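Local coordinates for protein elongin-C (Saccharomyces cerevisiae, PDB 5ZB2) that serves as the linker of a CRL3 E3 ubiquitin ligase that polyubiquitylates monoubiquitylated RNA polymerase II, and takes part in global genomic repair, at residues H56-Y67 against E83-L94. Numbering follows the deposited sequence.
Sequences HILEKAVEYLNY and EFEIPTEMSLEL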
ATOM      1  N   HIS B  56     -35.988 -12.960  15.761  1.00101.06           N
ATOM      2  CA  HIS B  56     -34.802 -13.643  16.266  1.00 98.29           C
ATOM      3  C   HIS B  56     -33.805 -12.667  16.877  1.00 94.38           C
ATOM      4  O   HIS B  56     -33.033 -13.047  17.765  1.00 89.22           O
ATOM      5  CB  HIS B  56     -34.143 -14.443  15.142  1.00 99.56           C
ATOM      6  CG  HIS B  56     -33.698 -13.609  13.982  1.00107.20           C
ATOM      7  ND1 HIS B  56     -32.398 -13.178  13.829  1.00109.86           N
ATOM      8  CD2 HIS B  56     -34.381 -13.128  12.916  1.00122.94           C
ATOM      9  CE1 HIS B  56     -32.299 -12.467  12.720  1.00112.13           C
ATOM     10  NE2 HIS B  56     -33.488 -12.421  12.148  1.00120.41           N
ATOM     11  N   ILE B  57     -33.807 -11.410  16.427  1.00 94.54           N
ATOM     12  CA  ILE B  57     -32.875 -10.425  16.970  1.00 90.08           C
ATOM     13  C   ILE B  57     -33.290 -10.022  18.380  1.00 84.63           C
ATOM     14  O   ILE B  57     -32.484 -10.070  19.316  1.00 80.02           O
ATOM     15  CB  ILE B  57     -32.784  -9.203  16.036  1.00 90.26           C
ATOM     16  CG1 ILE B  57     -32.265  -9.616  14.654  1.00 96.38           C
ATOM     17  CG2 ILE B  57     -31.898  -8.118  16.640  1.00 79.54           C
ATOM     18  CD1 ILE B  57     -30.862 -10.214  14.648  1.00 87.90           C
ATOM     19  N   LEU B  58     -34.550  -9.618  18.553  1.00 87.37           N
ATOM     20  CA  LEU B  58     -35.013  -9.181  19.867  1.00 85.34           C
ATOM     21  C   LEU B  58     -34.895 -10.298  20.893  1.00 80.94           C
ATOM     22  O   LEU B  58     -34.492 -10.059  22.039  1.00 75.29           O
ATOM     23  CB  LEU B  58     -36.456  -8.687  19.784  1.00 93.40           C
ATOM     24  CG  LEU B  58     -36.637  -7.264  19.258  1.00 99.67           C
ATOM     25  CD1 LEU B  58     -36.379  -7.195  17.763  1.00101.50           C
ATOM     26  CD2 LEU B  58     -38.026  -6.745  19.587  1.00118.10           C
ATOM     27  N   GLU B  59     -35.242 -11.527  20.505  1.00 86.43           N
ATOM     28  CA  GLU B  59     -35.092 -12.654  21.416  1.00 86.47           C
ATOM     29  C   GLU B  59     -33.662 -12.766  21.928  1.00 79.15           C
ATOM     30  O   GLU B  59     -33.443 -13.169  23.076  1.00 75.44           O
ATOM     31  CB  GLU B  59     -35.516 -13.951  20.723  1.00 94.50           C
ATOM     32  CG  GLU B  59     -35.336 -15.199  21.577  1.00111.38           C
ATOM     33  CD  GLU B  59     -36.141 -16.379  21.068  1.00116.24           C
ATOM     34  OE1 GLU B  59     -37.242 -16.625  21.606  1.00116.84           O
ATOM     35  OE2 GLU B  59     -35.679 -17.057  20.126  1.00131.54           O
ATOM     36  N   LYS B  60     -32.678 -12.400  21.102  1.00 77.94           N
ATOM     37  CA  LYS B  60     -31.289 -12.451  21.541  1.00 75.59           C
ATOM     38  C   LYS B  60     -30.927 -11.230  22.378  1.00 69.47           C
ATOM     39  O   LYS B  60     -30.135 -11.335  23.321  1.00 67.83           O
ATOM     40  CB  LYS B  60     -30.356 -12.567  20.335  1.00 78.35           C
ATOM     41  CG  LYS B  60     -29.038 -13.273  20.633  1.00 77.79           C
ATOM     42  CD  LYS B  60     -29.257 -14.745  20.964  1.00 81.46           C
ATOM     43  CE  LYS B  60     -27.953 -15.462  21.256  1.00 80.38           C
ATOM     44  NZ  LYS B  60     -28.180 -16.902  21.563  1.00 81.65           N
ATOM     45  N   ALA B  61     -31.496 -10.068  22.049  1.00 69.11           N
ATOM     46  CA  ALA B  61     -31.275  -8.879  22.866  1.00 67.51           C
ATOM     47  C   ALA B  61     -31.774  -9.100  24.288  1.00 67.22           C
ATOM     48  O   ALA B  61     -31.055  -8.841  25.262  1.00 64.82           O
ATOM     49  CB  ALA B  61     -31.967  -7.674  22.232  1.00 69.45           C
ATOM     50  N   VAL B  62     -33.009  -9.589  24.427  1.00 68.92           N
ATOM     51  CA  VAL B  62     -33.536  -9.911  25.752  1.00 68.83           C
ATOM     52  C   VAL B  62     -32.650 -10.945  26.431  1.00 67.96           C
ATOM     53  O   VAL B  62     -32.380 -10.860  27.636  1.00 67.65           O
ATOM     54  CB  VAL B  62     -34.993 -10.399  25.645  1.00 72.47           C
ATOM     55  CG1 VAL B  62     -35.550 -10.734  27.023  1.00 81.85           C
ATOM     56  CG2 VAL B  62     -35.863  -9.348  24.967  1.00 75.85           C
ATOM     57  N   GLU B  63     -32.179 -11.935  25.670  1.00 68.26           N
ATOM     58  CA  GLU B  63     -31.293 -12.944  26.238  1.00 69.49           C
ATOM     59  C   GLU B  63     -30.032 -12.306  26.810  1.00 67.09           C
ATOM     60  O   GLU B  63     -29.524 -12.743  27.850  1.00 67.14           O
ATOM     61  CB  GLU B  63     -30.941 -13.989  25.178  1.00 70.56           C
ATOM     62  CG  GLU B  63     -30.081 -15.140  25.696  1.00 77.36           C
ATOM     63  CD  GLU B  63     -29.814 -16.199  24.639  1.00 78.23           C
ATOM     64  OE1 GLU B  63     -30.587 -16.274  23.659  1.00 77.70           O
ATOM     65  OE2 GLU B  63     -28.829 -16.953  24.788  1.00 71.05           O
ATOM     66  N   TYR B  64     -29.514 -11.264  26.153  1.00 66.26           N
ATOM     67  CA  TYR B  64     -28.338 -10.580  26.680  1.00 65.87           C
ATOM     68  C   TYR B  64     -28.682  -9.759  27.918  1.00 66.00           C
ATOM     69  O   TYR B  64     -27.922  -9.752  28.893  1.00 67.59           O
ATOM     70  CB  TYR B  64     -27.707  -9.682  25.615  1.00 63.20           C
ATOM     71  CG  TYR B  64     -26.607  -8.812  26.183  1.00 60.58           C
ATOM     72  CD1 TYR B  64     -25.318  -9.303  26.333  1.00 61.56           C
ATOM     73  CD2 TYR B  64     -26.866  -7.513  26.598  1.00 59.03           C
ATOM     74  CE1 TYR B  64     -24.312  -8.520  26.870  1.00 59.83           C
ATOM     75  CE2 TYR B  64     -25.867  -6.723  27.136  1.00 58.69           C
ATOM     76  CZ  TYR B  64     -24.592  -7.232  27.269  1.00 58.69           C
ATOM     77  OH  TYR B  64     -23.592  -6.451  27.805  1.00 57.17           O
ATOM     78  N   LEU B  65     -29.813  -9.050  27.894  1.00 66.46           N
ATOM     79  CA  LEU B  65     -30.193  -8.223  29.035  1.00 68.90           C
ATOM     80  C   LEU B  65     -30.270  -9.056  30.307  1.00 71.81           C
ATOM     81  O   LEU B  65     -29.652  -8.720  31.324  1.00 74.57           O
ATOM     82  CB  LEU B  65     -31.529  -7.530  28.762  1.00 71.76           C
ATOM     83  CG  LEU B  65     -31.527  -6.469  27.660  1.00 69.67           C
ATOM     84  CD1 LEU B  65     -32.938  -5.972  27.405  1.00 73.45           C
ATOM     85  CD2 LEU B  65     -30.613  -5.305  28.019  1.00 70.39           C
ATOM     86  N   ASN B  66     -31.028 -10.154  30.269  1.00 70.89           N
ATOM     87  CA  ASN B  66     -31.061 -11.063  31.408  1.00 73.49           C
ATOM     88  C   ASN B  66     -29.659 -11.560  31.735  1.00 74.91           C
ATOM     89  O   ASN B  66     -29.237 -11.554  32.897  1.00 77.35           O
ATOM     90  CB  ASN B  66     -31.996 -12.235  31.114  1.00 72.41           C
ATOM     91  CG  ASN B  66     -33.400 -11.783  30.769  1.00 75.04           C
ATOM     92  OD1 ASN B  66     -33.924 -10.840  31.364  1.00 80.26           O
ATOM     93  ND2 ASN B  66     -34.015 -12.445  29.796  1.00 77.37           N
ATOM     94  N   TYR B  67     -28.918 -11.981  30.709  1.00 73.56           N
ATOM     95  CA  TYR B  67     -27.538 -12.409  30.910  1.00 76.03           C
ATOM     96  C   TYR B  67     -26.718 -11.320  31.590  1.00 76.90           C
ATOM     97  O   TYR B  67     -25.841 -11.614  32.411  1.00 77.08           O
ATOM     98  CB  TYR B  67     -26.917 -12.791  29.566  1.00 76.88           C
ATOM     99  CG  TYR B  67     -25.410 -12.912  29.586  1.00 79.18           C
ATOM    100  CD1 TYR B  67     -24.794 -14.094  29.974  1.00 97.14           C
ATOM    101  CD2 TYR B  67     -24.604 -11.846  29.206  1.00 75.49           C
ATOM    102  CE1 TYR B  67     -23.417 -14.209  29.988  1.00 81.38           C
ATOM    103  CE2 TYR B  67     -23.227 -11.952  29.218  1.00 75.90           C
ATOM    104  CZ  TYR B  67     -22.639 -13.135  29.609  1.00 81.48           C
ATOM    105  OH  TYR B  67     -21.267 -13.246  29.623  1.00 80.06           O
ATOM    106  N   GLU B  83     -19.603 -17.209  28.458  1.00 84.94           N
ATOM    107  CA  GLU B  83     -19.598 -16.375  27.268  1.00 87.05           C
ATOM    108  C   GLU B  83     -20.994 -16.335  26.662  1.00 81.84           C
ATOM    109  O   GLU B  83     -21.710 -17.341  26.652  1.00 82.43           O
ATOM    110  CB  GLU B  83     -18.594 -16.896  26.235  1.00 98.92           C
ATOM    111  CG  GLU B  83     -18.845 -18.325  25.775  1.00 99.44           C
ATOM    112  CD  GLU B  83     -17.998 -18.706  24.579  1.00103.84           C
ATOM    113  OE1 GLU B  83     -17.793 -17.846  23.696  1.00100.20           O
ATOM    114  OE2 GLU B  83     -17.534 -19.864  24.521  1.00115.56           O
ATOM    115  N   PHE B  84     -21.377 -15.163  26.170  1.00 78.67           N
ATOM    116  CA  PHE B  84     -22.661 -14.988  25.500  1.00 77.35           C
ATOM    117  C   PHE B  84     -22.486 -15.363  24.035  1.00 76.46           C
ATOM    118  O   PHE B  84     -21.807 -14.657  23.282  1.00 76.01           O
ATOM    119  CB  PHE B  84     -23.158 -13.553  25.652  1.00 74.38           C
ATOM    120  CG  PHE B  84     -24.522 -13.323  25.076  1.00 72.51           C
ATOM    121  CD1 PHE B  84     -25.654 -13.521  25.846  1.00 72.98           C
ATOM    122  CD2 PHE B  84     -24.674 -12.906  23.764  1.00 76.09           C
ATOM    123  CE1 PHE B  84     -26.912 -13.312  25.320  1.00 70.77           C
ATOM    124  CE2 PHE B  84     -25.931 -12.693  23.233  1.00 80.08           C
ATOM    125  CZ  PHE B  84     -27.052 -12.897  24.012  1.00 72.66           C
ATOM    126  N   GLU B  85     -23.087 -16.478  23.632  1.00 77.78           N
ATOM    127  CA  GLU B  85     -22.978 -16.932  22.254  1.00 77.80           C
ATOM    128  C   GLU B  85     -23.748 -16.001  21.324  1.00 72.61           C
ATOM    129  O   GLU B  85     -24.861 -15.566  21.631  1.00 71.71           O
ATOM    130  CB  GLU B  85     -23.505 -18.360  22.125  1.00 91.06           C
ATOM    131  CG  GLU B  85     -22.729 -19.381  22.943  1.00101.91           C
ATOM    132  CD  GLU B  85     -23.339 -20.769  22.877  1.00122.11           C
ATOM    133  OE1 GLU B  85     -24.489 -20.894  22.403  1.00123.01           O
ATOM    134  OE2 GLU B  85     -22.669 -21.736  23.297  1.00126.58           O
ATOM    135  N   ILE B  86     -23.144 -15.696  20.178  1.00 69.25           N
ATOM    136  CA  ILE B  86     -23.762 -14.834  19.175  1.00 66.83           C
ATOM    137  C   ILE B  86     -23.699 -15.545  17.829  1.00 65.62           C
ATOM    138  O   ILE B  86     -22.599 -15.741  17.291  1.00 64.45           O
ATOM    139  CB  ILE B  86     -23.072 -13.461  19.117  1.00 65.55           C
ATOM    140  CG1 ILE B  86     -23.320 -12.698  20.422  1.00 65.15           C
ATOM    141  CG2 ILE B  86     -23.572 -12.658  17.918  1.00 63.61           C
ATOM    142  CD1 ILE B  86     -22.606 -11.363  20.522  1.00 62.27           C
ATOM    143  N   PRO B  87     -24.829 -15.944  17.243  1.00 66.12           N
ATOM    144  CA  PRO B  87     -24.773 -16.633  15.948  1.00 66.59           C
ATOM    145  C   PRO B  87     -24.126 -15.762  14.883  1.00 66.36           C
ATOM    146  O   PRO B  87     -24.392 -14.561  14.790  1.00 66.19           O
ATOM    147  CB  PRO B  87     -26.245 -16.917  15.626  1.00 69.88           C
ATOM    148  CG  PRO B  87     -26.967 -16.805  16.921  1.00 70.46           C
ATOM    149  CD  PRO B  87     -26.212 -15.808  17.735  1.00 69.69           C
ATOM    150  N   THR B  88     -23.267 -16.384  14.070  1.00 64.81           N
ATOM    151  CA  THR B  88     -22.579 -15.648  13.013  1.00 64.18           C
ATOM    152  C   THR B  88     -23.571 -15.009  12.048  1.00 64.72           C
ATOM    153  O   THR B  88     -23.392 -13.859  11.630  1.00 62.28           O
ATOM    154  CB  THR B  88     -21.629 -16.583  12.263  1.00 63.94           C
ATOM    155  OG1 THR B  88     -20.648 -17.100  13.172  1.00 62.08           O
ATOM    156  CG2 THR B  88     -20.924 -15.854  11.122  1.00 60.37           C
ATOM    157  N   GLU B  89     -24.626 -15.738  11.687  1.00 66.80           N
ATOM    158  CA  GLU B  89     -25.585 -15.280  10.686  1.00 67.23           C
ATOM    159  C   GLU B  89     -26.384 -14.052  11.120  1.00 66.85           C
ATOM    160  O   GLU B  89     -27.179 -13.547  10.321  1.00 65.72           O
ATOM    161  CB  GLU B  89     -26.553 -16.412  10.337  1.00 75.41           C
ATOM    162  CG  GLU B  89     -27.320 -16.960  11.532  1.00 82.83           C
ATOM    163  CD  GLU B  89     -26.855 -18.344  11.942  1.00 86.03           C
ATOM    164  OE1 GLU B  89     -27.632 -19.306  11.767  1.00 88.13           O
ATOM    165  OE2 GLU B  89     -25.714 -18.470  12.434  1.00 77.71           O
ATOM    166  N   MET B  90     -26.211 -13.560  12.348  1.00 67.84           N
ATOM    167  CA  MET B  90     -26.926 -12.373  12.809  1.00 70.57           C
ATOM    168  C   MET B  90     -26.002 -11.396  13.529  1.00 66.55           C
ATOM    169  O   MET B  90     -26.479 -10.549  14.294  1.00 68.13           O
ATOM    170  CB  MET B  90     -28.086 -12.769  13.726  1.00 83.63           C
ATOM    171  CG  MET B  90     -27.647 -13.384  15.048  1.00 84.38           C
ATOM    172  SD  MET B  90     -29.028 -13.822  16.125  1.00 97.93           S
ATOM    173  CE  MET B  90     -29.884 -15.039  15.126  1.00 88.47           C
ATOM    174  N   SER B  91     -24.691 -11.490  13.299  1.00 63.65           N
ATOM    175  CA  SER B  91     -23.751 -10.640  14.024  1.00 62.56           C
ATOM    176  C   SER B  91     -23.893  -9.177  13.615  1.00 60.09           C
ATOM    177  O   SER B  91     -23.861  -8.285  14.470  1.00 56.96           O
ATOM    178  CB  SER B  91     -22.320 -11.129  13.802  1.00 58.25           C
ATOM    179  OG  SER B  91     -22.020 -11.239  12.422  1.00 57.58           O
ATOM    180  N   LEU B  92     -24.055  -8.907  12.319  1.00 60.07           N
ATOM    181  CA  LEU B  92     -24.179  -7.524  11.866  1.00 60.23           C
ATOM    182  C   LEU B  92     -25.465  -6.893  12.385  1.00 61.26           C
ATOM    183  O   LEU B  92     -25.438  -5.845  13.041  1.00 58.79           O
ATOM    184  CB  LEU B  92     -24.125  -7.456  10.338  1.00 59.59           C
ATOM    185  CG  LEU B  92     -22.746  -7.575   9.684  1.00 62.15           C
ATOM    186  CD1 LEU B  92     -22.875  -7.542   8.167  1.00 61.31           C
ATOM    187  CD2 LEU B  92     -21.803  -6.474  10.153  1.00 63.37           C
ATOM    188  N   GLU B  93     -26.610  -7.519  12.101  1.00 64.67           N
ATOM    189  CA  GLU B  93     -27.885  -6.942  12.518  1.00 67.79           C
ATOM    190  C   GLU B  93     -27.955  -6.803  14.034  1.00 65.44           C
ATOM    191  O   GLU B  93     -28.499  -5.819  14.549  1.00 65.77           O
ATOM    192  CB  GLU B  93     -29.043  -7.795  12.001  1.00 77.90           C
ATOM    193  CG  GLU B  93     -30.411  -7.166  12.219  1.00 85.42           C
ATOM    194  CD  GLU B  93     -31.528  -7.932  11.536  1.00101.72           C
ATOM    195  OE1 GLU B  93     -31.234  -8.936  10.852  1.00107.90           O
ATOM    196  OE2 GLU B  93     -32.702  -7.528  11.680  1.00103.66           O
ATOM    197  N   LEU B  94     -27.400  -7.769  14.769  1.00 62.74           N
ATOM    198  CA  LEU B  94     -27.414  -7.675  16.225  1.00 66.24           C
ATOM    199  C   LEU B  94     -26.547  -6.523  16.720  1.00 59.70           C
ATOM    200  O   LEU B  94     -26.880  -5.890  17.730  1.00 58.75           O
ATOM    201  CB  LEU B  94     -26.953  -8.993  16.849  1.00 67.04           C
ATOM    202  CG  LEU B  94     -27.051  -9.085  18.377  1.00 66.82           C
ATOM    203  CD1 LEU B  94     -28.479  -8.856  18.855  1.00 73.83           C
ATOM    204  CD2 LEU B  94     -26.540 -10.431  18.875  1.00 65.07           C
TER
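F84 presses its ring against helix 55-71 between the side chains of K60, E63, Y64 and Y67. Its far rim meets the backbone, CE1 lying 3.4 Å from CA of Y64 and CZ 3.5 Å from O of K60. Y64 turns the edge of its ring to one face of F84 in a T-shaped pair (planes at 87°), while CB of F84 sits over a face of Y67, a CH-pi contact 4.1 Å from the ring centroid. With CG of F84 anti to the backbone N (chi1 -176°), the ring reaches inward from the loop. K60 runs past F84 in the reverse direction, its CE 3.1 Å from O of E85, and its NZ makes a salt bridge to E63, with weak hydrogen bonds to OE1 and OE2. Losing this ring to an alanine would probably open a gap against the helix and leave Y64 and Y67 without their common partner. Nearer the helix start, CD1 of I57 packs 3.9 Å from CB of M90, CG1 lies against the carboxylate of E93, and CG2 touches L94. The methyl CE of M90 closes on ND1 of H56 at 3.4 Å, burying that nitrogen without a hydrogen-bond partner.

The hydroxyl of Y67 hydrogen-bonds O of P82, that of Y64 O of S6 in a RAD7 chain. L94 and I86 pack on the same RAD7 chain, placing this aromatic cluster and helix-helix junction beside the partner interface of a Skp1-family BTB/POZ fold.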